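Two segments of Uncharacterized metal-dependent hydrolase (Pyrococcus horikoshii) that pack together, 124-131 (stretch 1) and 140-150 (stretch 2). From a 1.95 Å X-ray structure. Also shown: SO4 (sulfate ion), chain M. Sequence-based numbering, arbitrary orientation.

Stretch 1, residues 124-131: AIDKPVFI
Stretch 2, residues 140-150: VANDKMLELLN

A helix that follows a β-strand after a single residue can be tied to the neighboring strand by that residue, its N-cap, and residues 124-131 and 140-150 illustrate this. Stretch 1 begins as loop. Asp126 (chi1 t) is exposed, and its CB points away, yet its OD1 forms a salt bridge with Lys144 NZ (m, t, t, p) at 3.3 Å; a water links that NZ (3.0 Å) to Ile125 O (2.7 Å). Next comes the central clamp. Asn142 (chi1 p, chi2 6°) donates from ND2 to Lys127 O, 2.8 Å and nearly linear, while its OD1 accepts from Val129 N at 3.1 Å and caps helix 143-149 through Met145 N at 3.2 Å. One amide thus serves strand and helix together. Between these bonds Pro128, phi/psi -61/132, makes apolar contacts, CB 3.8 Å from Met145 SD (t, p, t) and CG 3.8 Å from Leu148 CD1 (m, t). Extended strand 129-131 then runs antiparallel to 140-141 and at 89° to the helix. Val129 O accepts from Asn142 N at 3.3 Å. Phe130 (t, 88°) opposes Ala141 in a non-hydrogen-bonded pair, CA-CA 4.5 Å; its apolar ring meets Met145 CG at the edge, and its CE1 lies 4.0 Å from Leu149 CD1 (m, t). Ile131 (p, t) forms the next, hydrogen-bonded pair with Val140 (t): Ile131 N to Val140 O, 2.8 Å, and Val140 N to Ile131 O, 3.0 Å.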

# COMPACT_ATOMS: atom_id res chain seq x y z
N ALA A 124 -24.42 31.62 -23.68
CA ALA A 124 -23.58 32.82 -23.77
C ALA A 124 -22.16 32.63 -23.24
O ALA A 124 -21.26 33.41 -23.55
CB ALA A 124 -24.25 33.99 -23.05
N ILE A 125 -21.95 31.59 -22.44
CA ILE A 125 -20.61 31.22 -21.98
C ILE A 125 -20.07 30.16 -22.93
O ILE A 125 -20.71 29.13 -23.16
CB ILE A 125 -20.63 30.70 -20.53
CG1 ILE A 125 -21.22 31.76 -19.60
CG2 ILE A 125 -19.22 30.33 -20.07
CD1 ILE A 125 -22.40 31.27 -18.79
N ASP A 126 -18.88 30.41 -23.48
CA ASP A 126 -18.30 29.58 -24.55
C ASP A 126 -17.58 28.32 -24.01
O ASP A 126 -16.57 27.87 -24.57
CB ASP A 126 -17.37 30.43 -25.42
CG ASP A 126 -17.10 29.81 -26.79
OD1 ASP A 126 -18.04 29.26 -27.41
OD2 ASP A 126 -15.93 29.87 -27.25
N LYS A 127 -18.11 27.77 -22.93
CA LYS A 127 -17.54 26.60 -22.25
C LYS A 127 -18.70 25.74 -21.77
O LYS A 127 -19.83 26.24 -21.64
CB LYS A 127 -16.69 27.05 -21.05
CG LYS A 127 -15.35 27.66 -21.41
CD LYS A 127 -14.58 28.09 -20.18
CE LYS A 127 -13.18 28.59 -20.53
NZ LYS A 127 -12.38 28.88 -19.31
N PRO A 128 -18.46 24.43 -21.52
CA PRO A 128 -19.51 23.65 -20.86
C PRO A 128 -19.78 24.25 -19.48
O PRO A 128 -18.83 24.58 -18.75
CB PRO A 128 -18.89 22.25 -20.74
CG PRO A 128 -17.80 22.22 -21.77
CD PRO A 128 -17.27 23.61 -21.82
N VAL A 129 -21.06 24.45 -19.17
CA VAL A 129 -21.51 25.06 -17.92
C VAL A 129 -22.52 24.13 -17.27
O VAL A 129 -23.44 23.66 -17.93
CB VAL A 129 -22.18 26.46 -18.17
CG1 VAL A 129 -22.87 26.99 -16.90
CG2 VAL A 129 -21.15 27.45 -18.63
N PHE A 130 -22.32 23.85 -15.99
CA PHE A 130 -23.23 23.03 -15.21
C PHE A 130 -23.43 23.74 -13.86
O PHE A 130 -22.47 23.92 -13.11
CB PHE A 130 -22.62 21.64 -15.01
CG PHE A 130 -23.54 20.65 -14.33
CD1 PHE A 130 -24.42 19.88 -15.08
CD2 PHE A 130 -23.52 20.48 -12.95
CE1 PHE A 130 -25.26 18.97 -14.48
CE2 PHE A 130 -24.36 19.57 -12.33
CZ PHE A 130 -25.23 18.80 -13.10
N ILE A 131 -24.66 24.17 -13.57
CA ILE A 131 -24.89 24.98 -12.36
C ILE A 131 -25.94 24.40 -11.42
O ILE A 131 -27.11 24.25 -11.78
CB ILE A 131 -25.15 26.49 -12.65
CG1 ILE A 131 -26.35 26.70 -13.59
CG2 ILE A 131 -23.91 27.15 -13.22
CD1 ILE A 131 -26.87 28.15 -13.62
N VAL A 140 -28.89 23.21 -13.94
CA VAL A 140 -29.12 23.63 -15.32
C VAL A 140 -27.79 23.56 -16.06
O VAL A 140 -26.73 23.87 -15.49
CB VAL A 140 -29.73 25.07 -15.43
CG1 VAL A 140 -30.20 25.36 -16.86
CG2 VAL A 140 -30.91 25.24 -14.49
N ALA A 141 -27.85 23.15 -17.32
CA ALA A 141 -26.66 23.02 -18.16
C ALA A 141 -26.88 23.65 -19.55
O ALA A 141 -28.00 23.62 -20.07
CB ALA A 141 -26.27 21.55 -18.28
N ASN A 142 -25.81 24.21 -20.13
CA ASN A 142 -25.84 24.67 -21.51
C ASN A 142 -25.64 23.53 -22.54
O ASN A 142 -25.46 22.37 -22.15
CB ASN A 142 -24.90 25.88 -21.74
CG ASN A 142 -23.41 25.53 -21.68
OD1 ASN A 142 -22.99 24.37 -21.58
ND2 ASN A 142 -22.59 26.58 -21.75
N ASP A 143 -25.68 23.88 -23.83
CA ASP A 143 -25.53 22.92 -24.94
C ASP A 143 -24.28 22.06 -24.84
O ASP A 143 -24.35 20.83 -24.94
CB ASP A 143 -25.53 23.64 -26.29
CG ASP A 143 -26.91 24.13 -26.71
OD1 ASP A 143 -26.99 25.09 -27.51
OD2 ASP A 143 -27.92 23.57 -26.24
N LYS A 144 -23.14 22.71 -24.64
CA LYS A 144 -21.83 22.05 -24.60
C LYS A 144 -21.73 21.01 -23.48
O LYS A 144 -21.16 19.93 -23.66
CB LYS A 144 -20.72 23.08 -24.45
CG LYS A 144 -20.43 23.88 -25.71
CD LYS A 144 -19.20 24.76 -25.51
CE LYS A 144 -18.74 25.39 -26.82
NZ LYS A 144 -19.68 26.43 -27.32
N MET A 145 -22.30 21.34 -22.33
CA MET A 145 -22.28 20.44 -21.19
C MET A 145 -23.23 19.28 -21.43
O MET A 145 -22.92 18.14 -21.09
CB MET A 145 -22.66 21.20 -19.92
CG MET A 145 -22.49 20.38 -18.64
SD MET A 145 -20.75 20.13 -18.22
CE MET A 145 -20.94 18.70 -17.17
N LEU A 146 -24.38 19.57 -22.04
CA LEU A 146 -25.36 18.53 -22.34
C LEU A 146 -24.83 17.53 -23.38
O LEU A 146 -25.19 16.35 -23.35
CB LEU A 146 -26.69 19.14 -22.81
CG LEU A 146 -27.54 19.86 -21.74
CD1 LEU A 146 -28.80 20.45 -22.36
CD2 LEU A 146 -27.89 18.93 -20.60
N GLU A 147 -23.99 18.03 -24.29
CA GLU A 147 -23.30 17.18 -25.26
C GLU A 147 -22.39 16.19 -24.54
O GLU A 147 -22.43 14.99 -24.81
CB GLU A 147 -22.49 18.02 -26.25
CG GLU A 147 -21.77 17.21 -27.33
CD GLU A 147 -22.72 16.42 -28.22
OE1 GLU A 147 -23.79 16.96 -28.59
OE2 GLU A 147 -22.40 15.25 -28.54
N LEU A 148 -21.60 16.70 -23.59
CA LEU A 148 -20.71 15.87 -22.77
C LEU A 148 -21.47 14.86 -21.92
O LEU A 148 -21.01 13.72 -21.73
CB LEU A 148 -19.84 16.74 -21.86
CG LEU A 148 -18.65 17.47 -22.48
CD1 LEU A 148 -18.07 18.46 -21.48
CD2 LEU A 148 -17.57 16.49 -22.95
N LEU A 149 -22.64 15.26 -21.42
CA LEU A 149 -23.37 14.42 -20.47
C LEU A 149 -24.11 13.28 -21.14
O LEU A 149 -24.18 12.18 -20.59
CB LEU A 149 -24.35 15.25 -19.63
CG LEU A 149 -23.79 16.19 -18.55
CD1 LEU A 149 -24.93 17.00 -17.93
CD2 LEU A 149 -23.02 15.42 -17.47
N ASN A 150 -24.66 13.56 -22.33
CA ASN A 150 -25.46 12.59 -23.09
C ASN A 150 -26.45 11.84 -22.20
O ASN A 150 -26.41 10.60 -22.11
CB ASN A 150 -24.54 11.62 -23.86
CG ASN A 150 -25.28 10.87 -24.96
OD1 ASN A 150 -25.94 11.47 -25.81
ND2 ASN A 150 -25.18 9.55 -24.94
S SO4 M . -9.09 28.98 -18.42
O1 SO4 M . -8.58 29.67 -19.60
O2 SO4 M . -10.10 29.81 -17.78
O3 SO4 M . -9.68 27.71 -18.82
O4 SO4 M . -8.00 28.74 -17.48
O HOH W 1 -21.51 27.62 -25.25